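Local coordinates for protein methylmalonyl-CoA carboxyltransferase 5S subunit (Propionibacterium freudenreichii subsp. shermanii, PDB 1RQB) that transfers the carboxyl group from the biotin of the 1.3S subunit to pyruvate, forming oxaloacetate, with one cobalt ion bound per subunit, at residues A438-F443 with V462-R467; S74-L79 with A454-V459; A59-V64 with D284-I289; I27-L32 with T251-M256. All blocks are in the same frame, centred on the assembly; numbering follows the deposited sequence.

Contact 1 (A438-F443 with V462-R467); sequences ATLKGF and VFFEHR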
loop_
_atom_site.group_PDB
_atom_site.type_symbol
_atom_site.label_atom_id
_atom_site.label_comp_id
_atom_site.label_asym_id
_atom_site.label_seq_id
_atom_site.Cartn_x
_atom_site.Cartn_y
_atom_site.Cartn_z
ATOM N N ALA A 438 -5.010 -18.886 43.641
ATOM C CA ALA A 438 -4.019 -19.244 44.667
ATOM C C ALA A 438 -3.814 -20.756 44.774
ATOM O O ALA A 438 -2.900 -21.201 45.468
ATOM C CB ALA A 438 -4.445 -18.680 46.016
ATOM N N THR A 439 -4.629 -21.558 44.095
ATOM C CA THR A 439 -4.480 -23.019 44.187
ATOM C C THR A 439 -3.667 -23.565 43.011
ATOM O O THR A 439 -3.375 -24.759 42.959
ATOM C CB THR A 439 -5.842 -23.738 44.166
ATOM O OG1 THR A 439 -6.412 -23.645 42.856
ATOM C CG2 THR A 439 -6.801 -23.104 45.166
ATOM N N LEU A 440 -3.284 -22.706 42.073
ATOM C CA LEU A 440 -2.539 -23.169 40.893
ATOM C C LEU A 440 -1.030 -23.131 41.141
ATOM O O LEU A 440 -0.489 -22.150 41.651
ATOM C CB LEU A 440 -2.870 -22.291 39.682
ATOM C CG LEU A 440 -4.349 -22.218 39.292
ATOM C CD1 LEU A 440 -4.525 -21.239 38.144
ATOM C CD2 LEU A 440 -4.844 -23.605 38.894
ATOM N N LYS A 441 -0.349 -24.204 40.762
ATOM C CA LYS A 441 1.113 -24.263 40.901
ATOM C C LYS A 441 1.722 -23.150 40.045
ATOM O O LYS A 441 1.345 -22.975 38.887
ATOM C CB LYS A 441 1.624 -25.624 40.418
ATOM C CG LYS A 441 3.137 -25.774 40.461
ATOM C CD LYS A 441 3.572 -27.115 39.894
ATOM C CE LYS A 441 5.091 -27.246 39.891
ATOM N NZ LYS A 441 5.546 -28.492 39.210
ATOM N N GLY A 442 2.657 -22.393 40.613
ATOM C CA GLY A 442 3.276 -21.308 39.873
ATOM C C GLY A 442 2.725 -19.926 40.198
ATOM O O GLY A 442 3.388 -18.920 39.946
ATOM N N PHE A 443 1.512 -19.869 40.745
ATOM C CA PHE A 443 0.879 -18.597 41.124
ATOM C C PHE A 443 1.851 -17.795 41.995
ATOM O O PHE A 443 2.378 -18.312 42.977
ATOM C CB PHE A 443 -0.427 -18.895 41.875
ATOM C CG PHE A 443 -1.117 -17.678 42.410
ATOM C CD1 PHE A 443 -1.126 -17.417 43.775
ATOM C CD2 PHE A 443 -1.765 -16.794 41.553
ATOM C CE1 PHE A 443 -1.769 -16.292 44.286
ATOM C CE2 PHE A 443 -2.411 -15.662 42.049
ATOM C CZ PHE A 443 -2.414 -15.409 43.421
ATOM N N VAL A 462 -1.593 -23.649 32.802
ATOM C CA VAL A 462 -0.419 -24.093 32.038
ATOM C C VAL A 462 0.666 -23.014 32.070
ATOM O O VAL A 462 1.845 -23.306 32.266
ATOM C CB VAL A 462 -0.789 -24.394 30.574
ATOM C CG1 VAL A 462 0.475 -24.672 29.757
ATOM C CG2 VAL A 462 -1.712 -25.599 30.516
ATOM N N PHE A 463 0.269 -21.761 31.896
ATOM C CA PHE A 463 1.251 -20.667 31.887
ATOM C C PHE A 463 1.998 -20.584 33.221
ATOM O O PHE A 463 3.226 -20.509 33.247
ATOM C CB PHE A 463 0.569 -19.326 31.595
ATOM C CG PHE A 463 1.485 -18.148 31.736
ATOM C CD1 PHE A 463 2.662 -18.075 30.991
ATOM C CD2 PHE A 463 1.202 -17.136 32.640
ATOM C CE1 PHE A 463 3.542 -17.009 31.152
ATOM C CE2 PHE A 463 2.081 -16.061 32.809
ATOM C CZ PHE A 463 3.249 -15.999 32.066
ATOM N N PHE A 464 1.264 -20.599 34.330
ATOM C CA PHE A 464 1.889 -20.477 35.655
ATOM C C PHE A 464 2.904 -21.598 35.887
ATOM O O PHE A 464 3.919 -21.402 36.554
ATOM C CB PHE A 464 0.827 -20.533 36.762
ATOM C CG PHE A 464 -0.032 -19.296 36.863
ATOM C CD1 PHE A 464 -1.203 -19.318 37.615
ATOM C CD2 PHE A 464 0.330 -18.111 36.227
ATOM C CE1 PHE A 464 -2.004 -18.178 37.735
ATOM C CE2 PHE A 464 -0.462 -16.965 36.339
ATOM C CZ PHE A 464 -1.632 -17.000 37.095
ATOM N N GLU A 465 2.642 -22.772 35.328
ATOM C CA GLU A 465 3.541 -23.914 35.547
ATOM C C GLU A 465 4.820 -23.802 34.713
ATOM O O GLU A 465 5.864 -24.308 35.120
ATOM C CB GLU A 465 2.833 -25.221 35.192
ATOM C CG GLU A 465 3.640 -26.457 35.576
ATOM C CD GLU A 465 3.535 -27.581 34.563
ATOM O OE1 GLU A 465 2.406 -27.888 34.121
ATOM O OE2 GLU A 465 4.586 -28.166 34.218
ATOM N N HIS A 466 4.762 -23.121 33.569
ATOM C CA HIS A 466 5.923 -23.056 32.667
ATOM C C HIS A 466 6.608 -21.687 32.633
ATOM O O HIS A 466 7.694 -21.567 32.070
ATOM C CB HIS A 466 5.469 -23.400 31.249
ATOM C CG HIS A 466 5.141 -24.846 31.053
ATOM N ND1 HIS A 466 6.101 -25.835 31.081
ATOM C CD2 HIS A 466 3.965 -25.469 30.806
ATOM C CE1 HIS A 466 5.530 -27.005 30.857
ATOM N NE2 HIS A 466 4.235 -26.810 30.686
ATOM N N ARG A 467 5.989 -20.665 33.210
ATOM C CA ARG A 467 6.530 -19.298 33.162
ATOM C C ARG A 467 8.010 -19.221 33.543
ATOM O O ARG A 467 8.750 -18.422 32.973
ATOM C CB ARG A 467 5.720 -18.359 34.071
ATOM C CG ARG A 467 6.387 -16.987 34.289
ATOM C CD ARG A 467 5.452 -16.020 35.010
ATOM N NE ARG A 467 4.908 -16.582 36.244
ATOM C CZ ARG A 467 3.858 -16.080 36.883
ATOM N NH1 ARG A 467 3.249 -14.999 36.400
ATOM N NH2 ARG A 467 3.403 -16.667 37.988
#
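Arg467 NH2 donates to the carbonyl oxygen Gly442 O at 3.0 Å, joining Arg467, which comes just after helix 460-466 in the chain, to a type II beta turn that runs from Leu440 to Phe443 in the carboxylase domain. The oxygen lies close to the guanidinium plane, while NH2 stands about 39° out of the carbonyl plane, and the N-H...O angle of 134° marks a bent bond. A bend at chi3 (52°) turns the arginine chain, and its other terminal nitrogen, NH1, forms salt bridges with Asp449 and Asp82. An alanine in place of Arg467 would probably leave Gly442 O without this donor and both carboxylates without their shared cation. Beside the bond, the Phe464 ring packs against Leu440 and Phe443 of the turn: Phe464 CD1 lies 3.9 Å from Leu440 CD1, and CE1 approaches the rim of the Phe443 ring, those two phenylalanines lying side by side and pointing the same way. Helix 447-455 adds Tyr453 and Val450 to this packing. Glycine suits position 442 twice over, since its phi is positive and a CB would collide with Phe464 O. With no side chain in the way, Gly442 CA comes within 3.4 Å of Phe464 O in a C-H...O contact.

Contact 2 (S74-L79 with A454-V459); sequences SCIRFL and ALFPQV
Ile76 and Val459 meet at the seam between helix 71-77 of the TIM barrel and the carboxylase domain, where the chain has just left helix 447-455. The close-packed part is apolar. Ile76 CG1 lies 3.7 Å from Val459 CG1, and Ile76 CD1 reaches CB, CG and CD1 of Phe456, with 3.7 Å to Phe456 CB. With CG1 between its backbone N and carbonyl carbon (chi1 66°), Ile76 brings that atom against the valine, and Pro83 of helix 83-93 touches the same side chain. Towards the exposed side the contact is carried by Arg77. Val459 CG2 sits over one face of the guanidinium, displaced toward its rim and 3.4 Å from Arg77 NH1, whereas Arg77 NH2 is 4.1 Å from Phe456 CD2, with guanidinium and ring planes 83° apart. Asp73 forms a salt bridge with Arg77 NE and is itself touched by Phe456. An alanine in place of Val459 would probably open a gap beside Ile76 CG1 and leave that guanidinium face without its methyl cover. The interface thus relies on shape and dispersion, while the charge of Arg77 is met within its own helix, so the two domains are joined here without a polar bond between these segments.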
loop_
_atom_site.group_PDB
_atom_site.type_symbol
_atom_site.label_atom_id
_atom_site.label_comp_id
_atom_site.label_asym_id
_atom_site.label_seq_id
_atom_site.Cartn_x
_atom_site.Cartn_y
_atom_site.Cartn_z
ATOM N N SER A 74 -1.747 -13.680 23.575
ATOM C CA SER A 74 -0.610 -14.264 22.847
ATOM C C SER A 74 0.577 -14.531 23.773
ATOM O O SER A 74 1.259 -15.548 23.656
ATOM C CB SER A 74 -0.156 -13.343 21.722
ATOM O OG SER A 74 0.904 -13.958 21.002
ATOM N N CYS A 75 0.841 -13.599 24.677
ATOM C CA CYS A 75 1.974 -13.753 25.599
ATOM C C CYS A 75 1.851 -15.045 26.409
ATOM O O CYS A 75 2.788 -15.840 26.467
ATOM C CB CYS A 75 2.033 -12.572 26.575
ATOM S SG CYS A 75 2.836 -11.093 25.915
ATOM N N ILE A 76 0.699 -15.278 27.023
ATOM C CA ILE A 76 0.575 -16.454 27.897
ATOM C C ILE A 76 0.191 -17.722 27.133
ATOM O O ILE A 76 0.460 -18.826 27.605
ATOM C CB ILE A 76 -0.482 -16.235 28.991
ATOM C CG1 ILE A 76 -1.859 -16.117 28.351
ATOM C CG2 ILE A 76 -0.153 -14.982 29.805
ATOM C CD1 ILE A 76 -2.965 -15.940 29.356
ATOM N N ARG A 77 -0.405 -17.597 25.955
ATOM C CA ARG A 77 -0.856 -18.812 25.263
ATOM C C ARG A 77 0.214 -19.358 24.316
ATOM O O ARG A 77 0.354 -20.572 24.186
ATOM C CB ARG A 77 -2.150 -18.516 24.488
ATOM C CG ARG A 77 -2.836 -19.740 23.886
ATOM C CD ARG A 77 -4.033 -19.350 23.008
ATOM N NE ARG A 77 -5.073 -18.589 23.701
ATOM C CZ ARG A 77 -6.079 -19.126 24.386
ATOM N NH1 ARG A 77 -6.191 -20.444 24.482
ATOM N NH2 ARG A 77 -6.985 -18.345 24.967
ATOM N N PHE A 78 0.999 -18.490 23.681
ATOM C CA PHE A 78 1.971 -18.973 22.689
ATOM C C PHE A 78 3.424 -18.627 23.023
ATOM O O PHE A 78 4.334 -19.336 22.595
ATOM C CB PHE A 78 1.688 -18.349 21.316
ATOM C CG PHE A 78 0.286 -18.543 20.827
ATOM C CD1 PHE A 78 -0.483 -17.447 20.452
ATOM C CD2 PHE A 78 -0.255 -19.817 20.707
ATOM C CE1 PHE A 78 -1.774 -17.613 19.964
ATOM C CE2 PHE A 78 -1.543 -20.000 20.220
ATOM C CZ PHE A 78 -2.307 -18.893 19.847
ATOM N N LEU A 79 3.673 -17.553 23.765
ATOM C CA LEU A 79 5.067 -17.137 23.970
ATOM C C LEU A 79 5.582 -17.411 25.384
ATOM O O LEU A 79 6.716 -17.049 25.697
ATOM C CB LEU A 79 5.198 -15.639 23.653
ATOM C CG LEU A 79 4.627 -15.159 22.310
ATOM C CD1 LEU A 79 4.819 -13.656 22.192
ATOM C CD2 LEU A 79 5.315 -15.872 21.152
ATOM N N ALA A 454 -8.342 -14.610 35.980
ATOM C CA ALA A 454 -9.717 -14.158 35.723
ATOM C C ALA A 454 -9.958 -13.963 34.224
ATOM O O ALA A 454 -11.043 -14.247 33.716
ATOM C CB ALA A 454 -9.981 -12.841 36.472
ATOM N N LEU A 455 -8.938 -13.486 33.516
ATOM C CA LEU A 455 -9.064 -13.197 32.079
ATOM C C LEU A 455 -8.947 -14.459 31.221
ATOM O O LEU A 455 -9.636 -14.582 30.210
ATOM C CB LEU A 455 -7.989 -12.189 31.655
ATOM C CG LEU A 455 -8.111 -10.792 32.264
ATOM C CD1 LEU A 455 -6.875 -9.961 31.939
ATOM C CD2 LEU A 455 -9.355 -10.128 31.726
ATOM N N PHE A 456 -8.075 -15.388 31.610
ATOM C CA PHE A 456 -7.848 -16.603 30.814
ATOM C C PHE A 456 -7.750 -17.824 31.732
ATOM O O PHE A 456 -6.690 -18.427 31.882
ATOM C CB PHE A 456 -6.557 -16.437 29.987
ATOM C CG PHE A 456 -6.609 -15.277 29.025
ATOM C CD1 PHE A 456 -6.119 -14.025 29.388
ATOM C CD2 PHE A 456 -7.236 -15.417 27.787
ATOM C CE1 PHE A 456 -6.257 -12.932 28.542
ATOM C CE2 PHE A 456 -7.379 -14.326 26.929
ATOM C CZ PHE A 456 -6.891 -13.083 27.309
ATOM N N PRO A 457 -8.875 -18.221 32.335
ATOM C CA PRO A 457 -8.946 -19.367 33.256
ATOM C C PRO A 457 -8.345 -20.683 32.756
ATOM O O PRO A 457 -7.755 -21.433 33.532
ATOM C CB PRO A 457 -10.446 -19.539 33.503
ATOM C CG PRO A 457 -11.043 -18.226 33.142
ATOM C CD PRO A 457 -10.221 -17.727 31.996
ATOM N N GLN A 458 -8.493 -20.951 31.462
ATOM C CA GLN A 458 -8.047 -22.218 30.865
ATOM C C GLN A 458 -6.566 -22.196 30.479
ATOM O O GLN A 458 -5.960 -23.252 30.307
ATOM C CB GLN A 458 -8.890 -22.523 29.628
ATOM C CG GLN A 458 -10.394 -22.442 29.873
ATOM C CD GLN A 458 -10.870 -23.354 30.990
ATOM O OE1 GLN A 458 -11.892 -23.092 31.622
ATOM N NE2 GLN A 458 -10.135 -24.438 31.229
ATOM N N VAL A 459 -5.974 -21.015 30.334
ATOM C CA VAL A 459 -4.558 -20.934 29.947
ATOM C C VAL A 459 -3.679 -20.668 31.172
ATOM O O VAL A 459 -2.547 -21.140 31.250
ATOM C CB VAL A 459 -4.324 -19.800 28.924
ATOM C CG1 VAL A 459 -2.839 -19.725 28.552
ATOM C CG2 VAL A 459 -5.176 -20.034 27.689
#

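Contact 3 (A59-V64 with D284-I289); sequences AGYWSV and DRLHKI
Tyr61 and Leu286 touch where the loop leading into strand 63-68 passes helix 283-296, a packing of the TIM-barrel wall against a helix that comes after strand 277-278 in the chain. The tyrosine can be followed outward. Its CB packs against Ile27 O of the neighbouring strand 23-29, and CG is anti to the carbonyl carbon (chi1 -64°), from where the ring extends toward the helix. Along the ring, Tyr61 CE1 comes within 4.4 Å of Ile289 CD1, which lies at the ring edge near its plane. Tyr61 CZ then meets Leu286 CD2 at 3.9 Å, the two side chains crossing at a slant. At the tip, Tyr61 OH approaches Leu286 CD2 to 3.3 Å and Ile289 CD1 to 4.1 Å; tyrosine and isoleucine reach toward each other tip to tip. The hydroxyl also has a polar partner in Glu29, through a weak hydrogen bond to OE1, and Thr265 touches the side chain from helix 265-271.

Ala59, directly after helix 53-58 in the chain, supplies the second patch. Its CB lies 4.1 Å from Arg285 CB and 4.2 Å from both Leu286 CD2 and Ile289 CD1. The arginine meets it with the aliphatic base of its chain, then bends at chi2 (-64°) and carries its guanidinium away to a salt bridge with Asp55. Gly60 has a positive phi of 104°, which lets the chain leave the helix and turn toward Tyr61. Two methyl groups thus pack at the hydroxyl end of a phenol whose oxygen still meets a carboxylate, so the contact combines apolar packing with a weak polar link to Glu29 of strand 23-29.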
loop_
_atom_site.group_PDB
_atom_site.type_symbol
_atom_site.label_atom_id
_atom_site.label_comp_id
_atom_site.label_asym_id
_atom_site.label_seq_id
_atom_site.Cartn_x
_atom_site.Cartn_y
_atom_site.Cartn_z
ATOM N N ALA A 59 11.816 9.070 18.757
ATOM C CA ALA A 59 11.361 9.420 17.401
ATOM C C ALA A 59 10.424 10.630 17.389
ATOM O O ALA A 59 10.330 11.317 16.373
ATOM C CB ALA A 59 10.682 8.222 16.755
ATOM N N GLY A 60 9.720 10.890 18.489
ATOM C CA GLY A 60 8.802 12.026 18.528
ATOM C C GLY A 60 7.315 11.698 18.411
ATOM O O GLY A 60 6.497 12.570 18.124
ATOM N N TYR A 61 6.951 10.447 18.658
ATOM C CA TYR A 61 5.547 10.022 18.551
ATOM C C TYR A 61 4.703 10.617 19.681
ATOM O O TYR A 61 5.196 10.849 20.784
ATOM C CB TYR A 61 5.458 8.504 18.654
ATOM C CG TYR A 61 6.121 7.752 17.540
ATOM C CD1 TYR A 61 7.227 6.934 17.787
ATOM C CD2 TYR A 61 5.606 7.795 16.245
ATOM C CE1 TYR A 61 7.802 6.164 16.765
ATOM C CE2 TYR A 61 6.167 7.029 15.216
ATOM C CZ TYR A 61 7.260 6.214 15.488
ATOM O OH TYR A 61 7.772 5.416 14.495
ATOM N N TRP A 62 3.416 10.828 19.411
ATOM C CA TRP A 62 2.498 11.334 20.443
ATOM C C TRP A 62 2.323 10.233 21.494
ATOM O O TRP A 62 2.308 10.486 22.698
ATOM C CB TRP A 62 1.137 11.687 19.832
ATOM C CG TRP A 62 0.192 12.243 20.867
ATOM C CD1 TRP A 62 0.233 13.489 21.432
ATOM C CD2 TRP A 62 -0.837 11.524 21.550
ATOM N NE1 TRP A 62 -0.704 13.583 22.441
ATOM C CE2 TRP A 62 -1.376 12.393 22.533
ATOM C CE3 TRP A 62 -1.354 10.227 21.435
ATOM C CZ2 TRP A 62 -2.411 12.002 23.399
ATOM C CZ3 TRP A 62 -2.387 9.836 22.296
ATOM C CH2 TRP A 62 -2.901 10.724 23.265
ATOM N N SER A 63 2.184 8.997 21.019
ATOM C CA SER A 63 2.071 7.829 21.904
ATOM C C SER A 63 2.590 6.600 21.158
ATOM O O SER A 63 2.743 6.615 19.937
ATOM C CB SER A 63 0.617 7.580 22.355
ATOM O OG SER A 63 -0.194 7.095 21.293
ATOM N N VAL A 64 2.875 5.558 21.924
ATOM C CA VAL A 64 3.373 4.277 21.403
ATOM C C VAL A 64 2.418 3.173 21.865
ATOM O O VAL A 64 2.339 2.868 23.053
ATOM C CB VAL A 64 4.787 3.996 21.955
ATOM C CG1 VAL A 64 5.294 2.648 21.446
ATOM C CG2 VAL A 64 5.743 5.138 21.522
ATOM N N ASP A 284 15.729 10.203 10.981
ATOM C CA ASP A 284 16.864 9.298 11.214
ATOM C C ASP A 284 16.453 8.188 12.184
ATOM O O ASP A 284 16.841 7.034 12.010
ATOM C CB ASP A 284 18.060 10.033 11.808
ATOM C CG ASP A 284 19.267 9.119 11.962
ATOM O OD1 ASP A 284 20.176 9.444 12.759
ATOM O OD2 ASP A 284 19.307 8.069 11.273
ATOM N N ARG A 285 15.677 8.531 13.211
ATOM C CA ARG A 285 15.227 7.511 14.167
ATOM C C ARG A 285 14.278 6.546 13.453
ATOM O O ARG A 285 14.346 5.334 13.650
ATOM C CB ARG A 285 14.500 8.141 15.366
ATOM C CG ARG A 285 15.376 8.971 16.306
ATOM C CD ARG A 285 16.450 8.130 17.013
ATOM N NE ARG A 285 17.176 8.967 17.964
ATOM C CZ ARG A 285 17.885 8.519 18.995
ATOM N NH1 ARG A 285 17.989 7.220 19.239
ATOM N NH2 ARG A 285 18.471 9.387 19.809
ATOM N N LEU A 286 13.402 7.090 12.615
ATOM C CA LEU A 286 12.445 6.249 11.880
ATOM C C LEU A 286 13.198 5.253 10.993
ATOM O O LEU A 286 12.807 4.094 10.869
ATOM C CB LEU A 286 11.519 7.116 11.012
ATOM C CG LEU A 286 10.597 8.098 11.742
ATOM C CD1 LEU A 286 9.668 8.785 10.740
ATOM C CD2 LEU A 286 9.768 7.341 12.771
ATOM N N HIS A 287 14.275 5.710 10.365
ATOM C CA HIS A 287 15.064 4.841 9.481
ATOM C C HIS A 287 15.650 3.673 10.281
ATOM O O HIS A 287 15.682 2.537 9.810
ATOM C CB HIS A 287 16.189 5.653 8.841
ATOM C CG HIS A 287 17.042 4.862 7.902
ATOM N ND1 HIS A 287 16.619 4.498 6.642
ATOM C CD2 HIS A 287 18.282 4.340 8.048
ATOM C CE1 HIS A 287 17.562 3.786 6.052
ATOM N NE2 HIS A 287 18.582 3.676 6.883
ATOM N N LYS A 288 16.106 3.951 11.499
ATOM C CA LYS A 288 16.692 2.901 12.344
ATOM C C LYS A 288 15.617 1.899 12.773
ATOM O O LYS A 288 15.862 0.695 12.826
ATOM C CB LYS A 288 17.343 3.497 13.601
ATOM C CG LYS A 288 18.500 4.440 13.330
ATOM C CD LYS A 288 19.092 4.925 14.650
ATOM C CE LYS A 288 20.194 5.952 14.435
ATOM N NZ LYS A 288 21.257 5.473 13.502
ATOM N N ILE A 289 14.433 2.395 13.101
ATOM C CA ILE A 289 13.340 1.505 13.516
ATOM C C ILE A 289 12.931 0.633 12.327
ATOM O O ILE A 289 12.727 -0.574 12.454
ATOM C CB ILE A 289 12.127 2.338 13.998
ATOM C CG1 ILE A 289 12.545 3.182 15.205
ATOM C CG2 ILE A 289 10.948 1.419 14.365
ATOM C CD1 ILE A 289 11.605 4.356 15.493
#

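Contact 4 (I27-L32 with T251-M256); sequences ITELVL and TAISSM
Glu29 folds back toward Ile253, so that one carboxylate oxygen, OE2, takes up two backbone N-H groups from different directions. Its CG is anti to the backbone N, and a bend at chi2 (57°) turns the chain toward the other segment. Ile253 N donates to the syn lone pair of Glu29 OE2 at 2.9 Å, and Val31 N to the anti lone pair of Glu29 OE2 at 3.0 Å, the latter a capping bond at the turn into helix 31-39. Glu29 OE1 is hydrogen-bonded to Thr265 OG1. Next to the carboxylate runs the parallel pairing of strands 23-29 and 248-251 in the TIM barrel: Thr251 N donates to Thr28 O at 3.0 Å, nearly straight, and Leu30 N to Thr251 O at 2.9 Å. Ile27 and Thr251 cross at about a right angle, Ile27 CG2 lying 3.4 Å from Thr251 OG1, which is hydrogen-bonded to Thr265 OG1. Leu30 CG lies 3.4 Å from Thr251 O, and this side chain comes close to that of His226, a cobalt ligand. Beyond the strand ends, Val31 and Ile253 lie side by side, pointing the same way, their CG2 methyls 3.9 Å apart. Met256, a selenomethionine, crosses Val31 at about a right angle, its CG lying 3.9 Å from Val31 CG2.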
loop_
_atom_site.group_PDB
_atom_site.type_symbol
_atom_site.label_atom_id
_atom_site.label_comp_id
_atom_site.label_asym_id
_atom_site.label_seq_id
_atom_site.Cartn_x
_atom_site.Cartn_y
_atom_site.Cartn_z
ATOM N N ILE A 27 1.489 11.724 15.754
ATOM C CA ILE A 27 1.506 10.367 15.192
ATOM C C ILE A 27 1.646 9.338 16.315
ATOM O O ILE A 27 2.499 9.477 17.191
ATOM C CB ILE A 27 2.715 10.144 14.266
ATOM C CG1 ILE A 27 2.637 11.081 13.056
ATOM C CG2 ILE A 27 2.794 8.653 13.862
ATOM C CD1 ILE A 27 1.508 10.799 12.117
ATOM N N THR A 28 0.791 8.321 16.278
ATOM C CA THR A 28 0.873 7.210 17.238
ATOM C C THR A 28 1.445 6.006 16.487
ATOM O O THR A 28 0.939 5.636 15.428
ATOM C CB THR A 28 -0.511 6.861 17.823
ATOM O OG1 THR A 28 -0.849 7.823 18.825
ATOM C CG2 THR A 28 -0.510 5.453 18.467
ATOM N N GLU A 29 2.520 5.419 17.017
ATOM C CA GLU A 29 3.180 4.264 16.389
ATOM C C GLU A 29 2.531 2.968 16.885
ATOM O O GLU A 29 2.327 2.787 18.085
ATOM C CB GLU A 29 4.678 4.279 16.708
ATOM C CG GLU A 29 5.480 3.111 16.107
ATOM C CD GLU A 29 5.361 3.001 14.586
ATOM O OE1 GLU A 29 5.643 3.983 13.845
ATOM O OE2 GLU A 29 4.985 1.912 14.132
ATOM N N LEU A 30 2.262 2.047 15.956
ATOM C CA LEU A 30 1.552 0.801 16.279
ATOM C C LEU A 30 2.420 -0.449 16.115
ATOM O O LEU A 30 1.928 -1.558 16.319
ATOM C CB LEU A 30 0.358 0.651 15.334
ATOM C CG LEU A 30 -0.660 1.794 15.305
ATOM C CD1 LEU A 30 -1.596 1.617 14.094
ATOM C CD2 LEU A 30 -1.462 1.773 16.605
ATOM N N VAL A 31 3.692 -0.298 15.774
ATOM C CA VAL A 31 4.532 -1.475 15.499
ATOM C C VAL A 31 4.616 -2.464 16.663
ATOM O O VAL A 31 4.716 -3.668 16.431
ATOM C CB VAL A 31 5.985 -1.079 15.065
ATOM C CG1 VAL A 31 6.743 -0.446 16.234
ATOM C CG2 VAL A 31 6.739 -2.325 14.557
ATOM N N LEU A 32 4.555 -1.989 17.905
ATOM C CA LEU A 32 4.714 -2.892 19.055
ATOM C C LEU A 32 3.415 -3.597 19.455
ATOM O O LEU A 32 3.435 -4.456 20.336
ATOM C CB LEU A 32 5.278 -2.136 20.255
ATOM C CG LEU A 32 6.626 -1.451 20.004
ATOM C CD1 LEU A 32 7.043 -0.723 21.274
ATOM C CD2 LEU A 32 7.700 -2.468 19.583
ATOM N N THR A 251 -0.173 5.027 12.748
ATOM C CA THR A 251 0.536 4.437 11.604
ATOM C C THR A 251 1.509 3.368 12.110
ATOM O O THR A 251 1.752 3.240 13.309
ATOM C CB THR A 251 1.348 5.515 10.825
ATOM O OG1 THR A 251 2.353 6.063 11.693
ATOM C CG2 THR A 251 0.434 6.655 10.351
ATOM N N ALA A 252 2.066 2.610 11.175
ATOM C CA ALA A 252 3.030 1.553 11.521
ATOM C C ALA A 252 4.306 1.769 10.705
ATOM O O ALA A 252 4.233 2.091 9.520
ATOM C CB ALA A 252 2.439 0.165 11.195
ATOM N N ILE A 253 5.469 1.568 11.330
ATOM C CA ILE A 253 6.745 1.735 10.615
ATOM C C ILE A 253 6.655 0.975 9.289
ATOM O O ILE A 253 6.108 -0.125 9.225
ATOM C CB ILE A 253 7.933 1.281 11.505
ATOM C CG1 ILE A 253 9.234 1.973 11.046
ATOM C CG2 ILE A 253 8.048 -0.234 11.495
ATOM C CD1 ILE A 253 9.237 3.487 11.268
ATOM N N SER A 254 7.219 1.555 8.228
ATOM C CA SER A 254 7.061 1.047 6.855
ATOM C C SER A 254 7.417 -0.429 6.648
ATOM O O SER A 254 6.794 -1.077 5.808
ATOM C CB SER A 254 7.818 1.940 5.855
ATOM O OG SER A 254 9.215 1.883 6.044
ATOM N N SER A 255 8.382 -0.993 7.369
ATOM C CA SER A 255 8.730 -2.406 7.150
ATOM C C SER A 255 7.693 -3.349 7.771
ATOM O O SER A 255 7.756 -4.563 7.590
ATOM C CB SER A 255 10.123 -2.708 7.716
ATOM O OG SER A 255 10.278 -2.155 9.015
HETATM N N MSE A 256 6.731 -2.797 8.497
HETATM C CA MSE A 256 5.670 -3.585 9.147
HETATM C C MSE A 256 4.325 -2.916 8.856
HETATM O O MSE A 256 3.529 -2.729 9.775
HETATM C CB MSE A 256 5.857 -3.548 10.658
HETATM C CG MSE A 256 7.179 -4.053 11.144
HETATM SE SE MSE A 256 7.049 -5.958 11.234
HETATM C CE MSE A 256 6.087 -6.102 12.927
#

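Overall arrangement
Contacts 3 and 4 are neighbours in the TIM barrel, with centres about 9 Å apart; strands 23-29 and 63-68 pair in its parallel sheet, and Thr28 and Ser63 link them through their hydroxyls. Contacts 1 and 2 form a second pair, about 11 Å between centres, joined where Phe463 packs on Ile76. The pairs lie well apart, contacts 2 and 4 having centres about 25 Å from each other. Along the chain contacts 3 and 4 interleave, as do contacts 1 and 2, while contact 1 opens only after contacts 3 and 4 have closed. Contact 2 ties residues 74-79 of the barrel to the carboxylase domain, and contact 4 lies close to the cobalt site, the Leu30 side chain being about 6 Å from the ion.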